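Local coordinates for protein CCMAN5 (Cellulosimicrobium cellulans, PDB 2XSG) that is a family 92 alpha-mannosidase that hydrolyses alpha-linked mannose and, used on yeast-made lysosomal enzymes, enables their mannose-6-phosphate modification, at residues 379-384 with 392-397; 397-400 with 405-408. One frame throughout, in Å; residues are numbered along the deposited sequence.

Interaction 1 of 2, residues 379-384 with 392-397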
loop_
_atom_site.group_PDB
_atom_site.type_symbol
_atom_site.label_atom_id
_atom_site.label_comp_id
_atom_site.label_asym_id
_atom_site.label_seq_id
_atom_site.Cartn_x
_atom_site.Cartn_y
_atom_site.Cartn_z
ATOM N N VAL A 379 -12.187 5.519 11.857
ATOM C CA VAL A 379 -13.418 5.873 12.586
ATOM C C VAL A 379 -13.684 7.390 12.590
ATOM O O VAL A 379 -14.798 7.807 12.293
ATOM C CB VAL A 379 -13.443 5.269 14.012
ATOM C CG1 VAL A 379 -14.591 5.834 14.821
ATOM C CG2 VAL A 379 -13.565 3.739 13.933
ATOM N N TYR A 380 -12.665 8.197 12.882
ATOM C CA TYR A 380 -12.809 9.661 12.871
ATOM C C TYR A 380 -13.160 10.206 11.504
ATOM O O TYR A 380 -13.929 11.169 11.397
ATOM C CB TYR A 380 -11.531 10.352 13.331
ATOM C CG TYR A 380 -11.480 10.677 14.783
ATOM C CD1 TYR A 380 -11.899 9.751 15.732
ATOM C CD2 TYR A 380 -11.002 11.915 15.226
ATOM C CE1 TYR A 380 -11.855 10.041 17.083
ATOM C CE2 TYR A 380 -10.949 12.217 16.592
ATOM C CZ TYR A 380 -11.383 11.267 17.502
ATOM O OH TYR A 380 -11.334 11.503 18.839
ATOM N N LEU A 381 -12.591 9.585 10.471
ATOM C CA LEU A 381 -12.813 10.005 9.090
ATOM C C LEU A 381 -14.278 9.874 8.688
ATOM O O LEU A 381 -14.841 10.792 8.082
ATOM C CB LEU A 381 -11.900 9.243 8.119
ATOM C CG LEU A 381 -12.057 9.657 6.651
ATOM C CD1 LEU A 381 -11.590 11.094 6.466
ATOM C CD2 LEU A 381 -11.315 8.728 5.711
ATOM N N PHE A 382 -14.884 8.735 9.022
ATOM C CA PHE A 382 -16.319 8.514 8.766
ATOM C C PHE A 382 -17.210 9.309 9.727
ATOM O O PHE A 382 -18.277 9.773 9.346
ATOM C CB PHE A 382 -16.665 7.013 8.767
ATOM C CG PHE A 382 -16.403 6.347 7.433
ATOM C CD1 PHE A 382 -17.358 6.378 6.428
ATOM C CD2 PHE A 382 -15.166 5.756 7.159
ATOM C CE1 PHE A 382 -17.108 5.798 5.168
ATOM C CE2 PHE A 382 -14.916 5.176 5.918
ATOM C CZ PHE A 382 -15.890 5.208 4.917
ATOM N N ALA A 383 -16.754 9.478 10.964
ATOM C CA ALA A 383 -17.476 10.269 11.946
ATOM C C ALA A 383 -17.560 11.728 11.475
ATOM O O ALA A 383 -18.608 12.391 11.652
ATOM C CB ALA A 383 -16.807 10.167 13.289
ATOM N N ASP A 384 -16.475 12.200 10.860
ATOM C CA ASP A 384 -16.402 13.538 10.272
ATOM C C ASP A 384 -17.347 13.726 9.081
ATOM O O ASP A 384 -18.046 14.752 9.004
ATOM C CB ASP A 384 -14.959 13.900 9.886
ATOM C CG ASP A 384 -14.078 14.187 11.096
ATOM O OD1 ASP A 384 -14.624 14.328 12.225
ATOM O OD2 ASP A 384 -12.835 14.253 10.927
ATOM N N GLY A 392 -23.357 13.254 2.059
ATOM C CA GLY A 392 -22.514 12.989 0.897
ATOM C C GLY A 392 -21.421 11.963 1.180
ATOM O O GLY A 392 -21.029 11.757 2.346
ATOM N N GLY A 393 -20.939 11.314 0.117
ATOM C CA GLY A 393 -19.877 10.316 0.230
ATOM C C GLY A 393 -18.527 10.986 0.422
ATOM O O GLY A 393 -18.378 12.184 0.185
ATOM N N LEU A 394 -17.533 10.217 0.846
ATOM C CA LEU A 394 -16.216 10.783 1.085
ATOM C C LEU A 394 -15.627 11.453 -0.160
ATOM O O LEU A 394 -14.889 12.416 -0.051
ATOM C CB LEU A 394 -15.281 9.713 1.644
ATOM C CG LEU A 394 -15.520 9.376 3.115
ATOM C CD1 LEU A 394 -14.696 8.174 3.516
ATOM C CD2 LEU A 394 -15.188 10.585 3.992
ATOM N N GLY A 395 -15.981 10.953 -1.342
ATOM C CA GLY A 395 -15.532 11.536 -2.613
ATOM C C GLY A 395 -15.904 12.991 -2.854
ATOM O O GLY A 395 -15.288 13.662 -3.682
ATOM N N GLY A 396 -16.886 13.501 -2.114
ATOM C CA GLY A 396 -17.332 14.885 -2.300
ATOM C C GLY A 396 -16.596 15.936 -1.481
ATOM O O GLY A 396 -16.851 17.131 -1.633
ATOM N N PHE A 397 -15.684 15.505 -0.620
ATOM C CA PHE A 397 -14.941 16.428 0.220
ATOM C C PHE A 397 -13.513 16.584 -0.279
ATOM O O PHE A 397 -12.990 15.732 -1.001
ATOM C CB PHE A 397 -14.882 15.929 1.673
ATOM C CG PHE A 397 -16.222 15.613 2.269
ATOM C CD1 PHE A 397 -17.119 16.634 2.578
ATOM C CD2 PHE A 397 -16.588 14.289 2.520
ATOM C CE1 PHE A 397 -18.377 16.348 3.124
ATOM C CE2 PHE A 397 -17.843 13.985 3.068
ATOM C CZ PHE A 397 -18.738 15.020 3.378
#

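Interaction 2 of 2, residues 397-400 with 405-408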
loop_
_atom_site.group_PDB
_atom_site.type_symbol
_atom_site.label_atom_id
_atom_site.label_comp_id
_atom_site.label_asym_id
_atom_site.label_seq_id
_atom_site.Cartn_x
_atom_site.Cartn_y
_atom_site.Cartn_z
ATOM N N PHE A 397 -15.684 15.505 -0.620
ATOM C CA PHE A 397 -14.941 16.428 0.220
ATOM C C PHE A 397 -13.513 16.584 -0.279
ATOM O O PHE A 397 -12.990 15.732 -1.001
ATOM C CB PHE A 397 -14.882 15.929 1.673
ATOM C CG PHE A 397 -16.222 15.613 2.269
ATOM C CD1 PHE A 397 -17.119 16.634 2.578
ATOM C CD2 PHE A 397 -16.588 14.289 2.520
ATOM C CE1 PHE A 397 -18.377 16.348 3.124
ATOM C CE2 PHE A 397 -17.843 13.985 3.068
ATOM C CZ PHE A 397 -18.738 15.020 3.378
ATOM N N VAL A 398 -12.882 17.676 0.136
ATOM C CA VAL A 398 -11.452 17.870 -0.067
ATOM C C VAL A 398 -10.714 17.158 1.076
ATOM O O VAL A 398 -10.975 17.429 2.245
ATOM C CB VAL A 398 -11.089 19.373 -0.110
ATOM C CG1 VAL A 398 -9.577 19.545 -0.189
ATOM C CG2 VAL A 398 -11.768 20.050 -1.317
ATOM N N HIS A 399 -9.820 16.229 0.743
ATOM C CA HIS A 399 -9.115 15.454 1.774
ATOM C C HIS A 399 -7.793 16.067 2.314
ATOM O O HIS A 399 -7.243 16.988 1.713
ATOM C CB HIS A 399 -8.955 14.016 1.303
ATOM C CG HIS A 399 -10.217 13.229 1.439
ATOM N ND1 HIS A 399 -11.316 13.438 0.630
ATOM C CD2 HIS A 399 -10.580 12.284 2.333
ATOM C CE1 HIS A 399 -12.292 12.634 1.011
ATOM N NE2 HIS A 399 -11.876 11.933 2.046
ATOM N N SER A 400 -7.324 15.585 3.471
ATOM C CA SER A 400 -6.195 16.221 4.181
ATOM C C SER A 400 -4.829 15.837 3.620
ATOM O O SER A 400 -3.836 16.515 3.891
ATOM C CB SER A 400 -6.263 15.952 5.704
ATOM O OG SER A 400 -5.888 14.626 6.038
ATOM N N ARG A 405 -9.450 5.652 -2.141
ATOM C CA ARG A 405 -10.802 5.067 -2.111
ATOM C C ARG A 405 -11.033 4.341 -0.776
ATOM O O ARG A 405 -10.071 4.011 -0.073
ATOM C CB ARG A 405 -11.027 4.134 -3.316
ATOM C CG ARG A 405 -10.130 2.890 -3.344
ATOM C CD ARG A 405 -10.245 2.108 -4.649
ATOM N NE ARG A 405 -11.611 1.780 -5.040
ATOM C CZ ARG A 405 -11.948 1.131 -6.151
ATOM N NH1 ARG A 405 -11.019 0.695 -6.974
ATOM N NH2 ARG A 405 -13.223 0.881 -6.413
ATOM N N TRP A 406 -12.298 4.107 -0.423
ATOM C CA TRP A 406 -12.640 3.768 0.962
ATOM C C TRP A 406 -13.495 2.521 1.131
ATOM O O TRP A 406 -13.845 2.170 2.249
ATOM C CB TRP A 406 -13.322 4.966 1.644
ATOM C CG TRP A 406 -12.534 6.252 1.522
ATOM C CD1 TRP A 406 -11.535 6.690 2.357
ATOM C CD2 TRP A 406 -12.659 7.238 0.492
ATOM N NE1 TRP A 406 -11.037 7.901 1.912
ATOM C CE2 TRP A 406 -11.711 8.259 0.772
ATOM C CE3 TRP A 406 -13.482 7.364 -0.643
ATOM C CZ2 TRP A 406 -11.562 9.385 -0.044
ATOM C CZ3 TRP A 406 -13.336 8.488 -1.454
ATOM C CH2 TRP A 406 -12.376 9.476 -1.154
ATOM N N GLU A 407 -13.818 1.839 0.039
ATOM C CA GLU A 407 -14.612 0.611 0.133
ATOM C C GLU A 407 -13.921 -0.407 1.028
ATOM O O GLU A 407 -12.698 -0.458 1.063
ATOM C CB GLU A 407 -14.855 -0.018 -1.248
ATOM C CG GLU A 407 -15.584 0.860 -2.255
ATOM C CD GLU A 407 -14.644 1.563 -3.228
ATOM O OE1 GLU A 407 -13.459 1.781 -2.899
ATOM O OE2 GLU A 407 -15.108 1.902 -4.330
ATOM N N ARG A 408 -14.715 -1.232 1.719
ATOM C CA ARG A 408 -14.227 -2.281 2.633
ATOM C C ARG A 408 -13.796 -1.731 3.991
ATOM O O ARG A 408 -13.363 -2.506 4.850
ATOM C CB ARG A 408 -13.089 -3.143 2.041
ATOM C CG ARG A 408 -13.314 -3.759 0.647
ATOM C CD ARG A 408 -14.492 -4.727 0.560
ATOM N NE ARG A 408 -15.732 -4.044 0.175
ATOM C CZ ARG A 408 -16.088 -3.731 -1.070
ATOM N NH1 ARG A 408 -15.297 -4.025 -2.097
ATOM N NH2 ARG A 408 -17.241 -3.100 -1.291
#

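Interaction 1 of 2, residues 379-384 with 392-397
Leu394 lays a methyl on one face of the Phe382 ring: CD1 stands 3.5 Å above the plane, displaced from the middle toward the rim, so that Phe382 CZ is its nearest ring atom. This is a CH-pi contact, with Leu394 CD1 3.9 Å from the centroid of the Phe382 ring and 26° off the ring normal. Phe382 also touches Ala433, Leu434 and Leu437 of helix 427-438. The setting is helix packing in the family 92 catalytic domain, of the (alpha/alpha)6-barrel kind, where the chain leaving helix 368-387 doubles back and lays Leu394 against that helix. The two side chains meet at about a right angle.

Leu394 is well placed for this. It begins a short 3-10 turn, flanked by glycines and closed by Gly396 N to Gly393 O at 3.0 Å, and its CB heads for the helix. With CG anti to the carbonyl carbon and CD1 continuing the extended line (chi2 172°), the forked end is carried into the groove between Leu381 and Phe382. The helix answers with Leu381, whose CG lies opposite its backbone N (chi1 -179°), which swings CD2 over to the same methyl. The side chains that meet are all apolar and buried; the contact is small, and Leu394 supplies just over half of the buried surface. Leu394 also touches Ala385 one turn further along the helix. Its two branches divide the work: CD1 meets Leu381 CD2 at 4.1 Å, while CD2 lies against the backbone, 4.1 Å from Leu381 O.

Interaction 2 of 2, residues 397-400 with 405-408
His399 and Trp406 reach toward each other from opposite directions and meet at one tight spot: CZ2 of the indole sits 3.2 Å above the imidazole plane, off toward the rim, with His399 NE2 3.3 Å from Trp406 CZ2. The planes are 24° from parallel, yet slid so far that the His399 ring and the six-membered ring of Trp406, centroids 4.9 Å apart, barely overlap. Away from this buried pair the two segments diverge: the nearest CA atoms, those of His399 and Arg405, are 11.2 Å apart, with Val398 exposed and Arg405 partly so. Both belong to the loop between helices 368-387 and 409-418 of the catalytic domain, and here it meets the N-terminal beta domain: His399 makes backbone hydrogen bonds to Ala199 and Thr201, and both rings touch Ala198. A long, bent hydrogen bond from His399 ND1 to Phe397 O (3.3 Å) helps set the tilt of the imidazole. With the imidazole cut back to an alanine, Trp406 CZ2 would probably lose the ring it lies over and Phe397 O the N-H that reaches it. On the looser side Arg405 grips Glu407 side-on, NE to OE1 at 2.8 Å and NH2 to OE2, while its NH1 bonds a bound B3P molecule, probably from the crystallisation liquor.

The two contacts lie in one run of the catalytic domain, their centres 7 Å apart. The chain comes down helix 368-387, turns back through 392-397 to complete interaction 1, continues from the shared Phe397 into 397-400, and closes interaction 2 with 405-408 just before helix 409-418. Leu394 and Trp406 join them: Leu394 CD1 lies 3.5 Å from Trp406 CG, and Leu381 CD2 is 3.9 Å from Trp406 NE1. The side chains of Leu381, Phe382, Leu394 and Trp406 thus form one continuous buried cluster. Interaction 1 ties the loop to the helical barrel, whereas interaction 2 takes it to strand 198-208, so together they bridge the two domains.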